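Local coordinates for protein P domain of VPI (PDB 4P3I) that forms the protruding part of a human norovirus capsid protein and binds a fucose- and galactose-containing glycan, probably as a receptor-recognition domain, at residues D107-T112 against R126-Q131. Residues are numbered along the deposited sequence; the frame is centred on the assembly and turned at random.
With GAL (beta-D-galactopyranose), chain E.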
loop_
_atom_site.group_PDB
_atom_site.type_symbol
_atom_site.label_atom_id
_atom_site.label_comp_id
_atom_site.label_asym_id
_atom_site.label_seq_id
_atom_site.Cartn_x
_atom_site.Cartn_y
_atom_site.Cartn_z
ATOM N N ASP A 107 -19.195 12.592 -1.170
ATOM C CA ASP A 107 -18.326 13.057 -2.247
ATOM C C ASP A 107 -16.911 12.506 -2.074
ATOM O O ASP A 107 -16.386 12.426 -0.959
ATOM C CB ASP A 107 -18.268 14.587 -2.274
ATOM C CG ASP A 107 -19.456 15.215 -2.974
ATOM O OD1 ASP A 107 -20.509 14.549 -3.126
ATOM O OD2 ASP A 107 -19.340 16.394 -3.363
ATOM N N TRP A 108 -16.292 12.124 -3.183
ATOM C CA TRP A 108 -14.898 11.703 -3.153
ATOM C C TRP A 108 -14.029 12.766 -3.793
ATOM O O TRP A 108 -14.464 13.482 -4.687
ATOM C CB TRP A 108 -14.703 10.418 -3.944
ATOM C CG TRP A 108 -15.340 9.206 -3.367
ATOM C CD1 TRP A 108 -15.880 9.057 -2.123
ATOM C CD2 TRP A 108 -15.510 7.956 -4.036
ATOM N NE1 TRP A 108 -16.376 7.776 -1.975
ATOM C CE2 TRP A 108 -16.162 7.085 -3.140
ATOM C CE3 TRP A 108 -15.178 7.488 -5.314
ATOM C CZ2 TRP A 108 -16.483 5.770 -3.480
ATOM C CZ3 TRP A 108 -15.496 6.187 -5.647
ATOM C CH2 TRP A 108 -16.145 5.340 -4.736
ATOM N N HIS A 109 -12.783 12.852 -3.340
ATOM C CA HIS A 109 -11.817 13.748 -3.955
ATOM C C HIS A 109 -10.579 12.919 -4.229
ATOM O O HIS A 109 -9.925 12.450 -3.306
ATOM C CB HIS A 109 -11.553 14.944 -3.034
ATOM C CG HIS A 109 -12.808 15.649 -2.635
ATOM N ND1 HIS A 109 -13.416 15.447 -1.413
ATOM C CD2 HIS A 109 -13.536 16.599 -3.267
ATOM C CE1 HIS A 109 -14.481 16.222 -1.322
ATOM N NE2 HIS A 109 -14.576 16.931 -2.433
ATOM N N VAL A 110 -10.300 12.711 -5.516
ATOM C CA VAL A 110 -9.345 11.708 -5.965
ATOM C C VAL A 110 -8.232 12.417 -6.718
ATOM O O VAL A 110 -8.487 13.130 -7.685
ATOM C CB VAL A 110 -10.033 10.676 -6.914
ATOM C CG1 VAL A 110 -9.075 9.555 -7.299
ATOM C CG2 VAL A 110 -11.274 10.090 -6.246
ATOM N N SER A 111 -7.001 12.248 -6.251
ATOM C CA SER A 111 -5.875 12.943 -6.852
ATOM C C SER A 111 -5.244 12.047 -7.905
ATOM O O SER A 111 -4.703 10.985 -7.573
ATOM C CB SER A 111 -4.853 13.298 -5.773
ATOM O OG SER A 111 -3.826 14.127 -6.288
ATOM N N THR A 112 -5.303 12.470 -9.167
ATOM C CA THR A 112 -4.812 11.649 -10.276
ATOM C C THR A 112 -3.699 12.341 -11.072
ATOM O O THR A 112 -3.548 13.560 -11.022
ATOM C CB THR A 112 -5.967 11.248 -11.246
ATOM O OG1 THR A 112 -6.517 12.414 -11.872
ATOM C CG2 THR A 112 -7.077 10.522 -10.493
ATOM N N ARG A 126 -7.300 17.088 -9.084
ATOM C CA ARG A 126 -8.211 16.573 -8.069
ATOM C C ARG A 126 -9.583 16.380 -8.707
ATOM O O ARG A 126 -10.223 17.348 -9.126
ATOM C CB ARG A 126 -8.308 17.513 -6.864
ATOM C CG ARG A 126 -8.921 16.845 -5.627
ATOM C CD ARG A 126 -9.225 17.855 -4.522
ATOM N NE ARG A 126 -10.426 18.622 -4.829
ATOM C CZ ARG A 126 -10.721 19.808 -4.306
ATOM N NH1 ARG A 126 -9.894 20.388 -3.440
ATOM N NH2 ARG A 126 -11.844 20.426 -4.663
ATOM N N LEU A 127 -10.012 15.126 -8.800
ATOM C CA LEU A 127 -11.290 14.786 -9.406
ATOM C C LEU A 127 -12.318 14.739 -8.299
ATOM O O LEU A 127 -12.182 13.969 -7.339
ATOM C CB LEU A 127 -11.219 13.427 -10.116
ATOM C CG LEU A 127 -10.050 13.157 -11.082
ATOM C CD1 LEU A 127 -10.236 11.813 -11.791
ATOM C CD2 LEU A 127 -9.847 14.286 -12.094
ATOM N N ASP A 128 -13.331 15.586 -8.407
ATOM C CA ASP A 128 -14.369 15.628 -7.389
ATOM C C ASP A 128 -15.561 14.815 -7.878
ATOM O O ASP A 128 -16.148 15.106 -8.919
ATOM C CB ASP A 128 -14.715 17.082 -7.075
ATOM C CG ASP A 128 -13.479 17.882 -6.655
ATOM O OD1 ASP A 128 -12.663 17.334 -5.883
ATOM O OD2 ASP A 128 -13.306 19.029 -7.110
ATOM N N VAL A 129 -15.892 13.768 -7.133
ATOM C CA VAL A 129 -16.865 12.791 -7.604
ATOM C C VAL A 129 -18.060 12.722 -6.672
ATOM O O VAL A 129 -17.907 12.542 -5.465
ATOM C CB VAL A 129 -16.234 11.390 -7.693
ATOM C CG1 VAL A 129 -17.245 10.387 -8.233
ATOM C CG2 VAL A 129 -14.987 11.427 -8.568
ATOM N N LYS A 130 -19.250 12.858 -7.235
ATOM C CA LYS A 130 -20.467 12.747 -6.456
ATOM C C LYS A 130 -21.119 11.379 -6.668
ATOM O O LYS A 130 -21.083 10.835 -7.761
ATOM C CB LYS A 130 -21.452 13.830 -6.852
ATOM C CG LYS A 130 -21.031 15.225 -6.449
ATOM C CD LYS A 130 -22.182 16.167 -6.707
ATOM C CE LYS A 130 -22.216 17.279 -5.680
ATOM N NZ LYS A 130 -22.026 16.767 -4.289
ATOM N N GLN A 131 -21.723 10.849 -5.614
ATOM C CA GLN A 131 -22.391 9.561 -5.731
ATOM C C GLN A 131 -23.867 9.768 -6.018
ATOM O O GLN A 131 -24.727 9.366 -5.241
ATOM C CB GLN A 131 -22.159 8.713 -4.477
ATOM C CG GLN A 131 -20.705 8.283 -4.342
ATOM C CD GLN A 131 -20.463 7.324 -3.192
ATOM O OE1 GLN A 131 -21.159 6.320 -3.043
ATOM N NE2 GLN A 131 -19.468 7.631 -2.375
HETATM C C1 GAL E . -18.070 21.367 -0.907
HETATM C C2 GAL E . -17.266 20.144 -1.312
HETATM C C3 GAL E . -18.200 19.078 -1.859
HETATM C C4 GAL E . -19.294 18.792 -0.844
HETATM C C5 GAL E . -19.987 20.091 -0.466
HETATM C C6 GAL E . -21.083 19.806 0.562
HETATM O O2 GAL E . -16.312 20.509 -2.320
HETATM O O3 GAL E . -17.459 17.876 -2.116
HETATM O O4 GAL E . -18.717 18.199 0.328
HETATM O O5 GAL E . -19.029 21.000 0.096
HETATM O O6 GAL E . -21.654 21.038 1.007
HETATM O O HOH W 1 -22.226 12.463 -3.161
#
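Trp108 and Val129 face each other as a hydrogen-bonded pair in an antiparallel beta hairpin, showing how a sheet can present a sugar site at its margin. Strand 124-129 is outermost within its chain, and strand 107-114 joins it to strand 153-162. Four backbone bonds make the ladder: Trp108 and Val129 exchange N-H and C=O, as do Val110 and Leu127, with Leu127 N to Val110 O nearly straight at 175°.

Trp108, Val110, Leu127 and Val129 share the apolar face. Trp108 CB meets Val129 CB at 4.2 Å, and Leu127 CD1 lies against Thr112 CG2. Gln131 CD sits above one face of the Trp108 indole, offset toward the rim, with ring and amide planes 58° apart; Gln131 NE2 and Trp108 NE1 both donate to the carbonyl of Ile103.

On the opposite face, Arg126 NH2 donates to Asp128 OD2 at 3.2 Å within a salt bridge, Arg126 CD rests against His109 CB, and His109 stacks on Trp160.

At the sugar end, Lys130 forms a salt bridge to Asp107, its chain turning at the last torsion (chi4 -46°) to bring NZ to the syn side of OD2, 2.9 Å away. A water donates to Asp107 OD1 and accepts from Gln131 N, while OD2 takes lysine and sugar. Galactose, also held by Ser162 and Pro163, donates from O3 to Asp107 OD2 at 2.7 Å and accepts there from His109 NE2 at 3.1 Å.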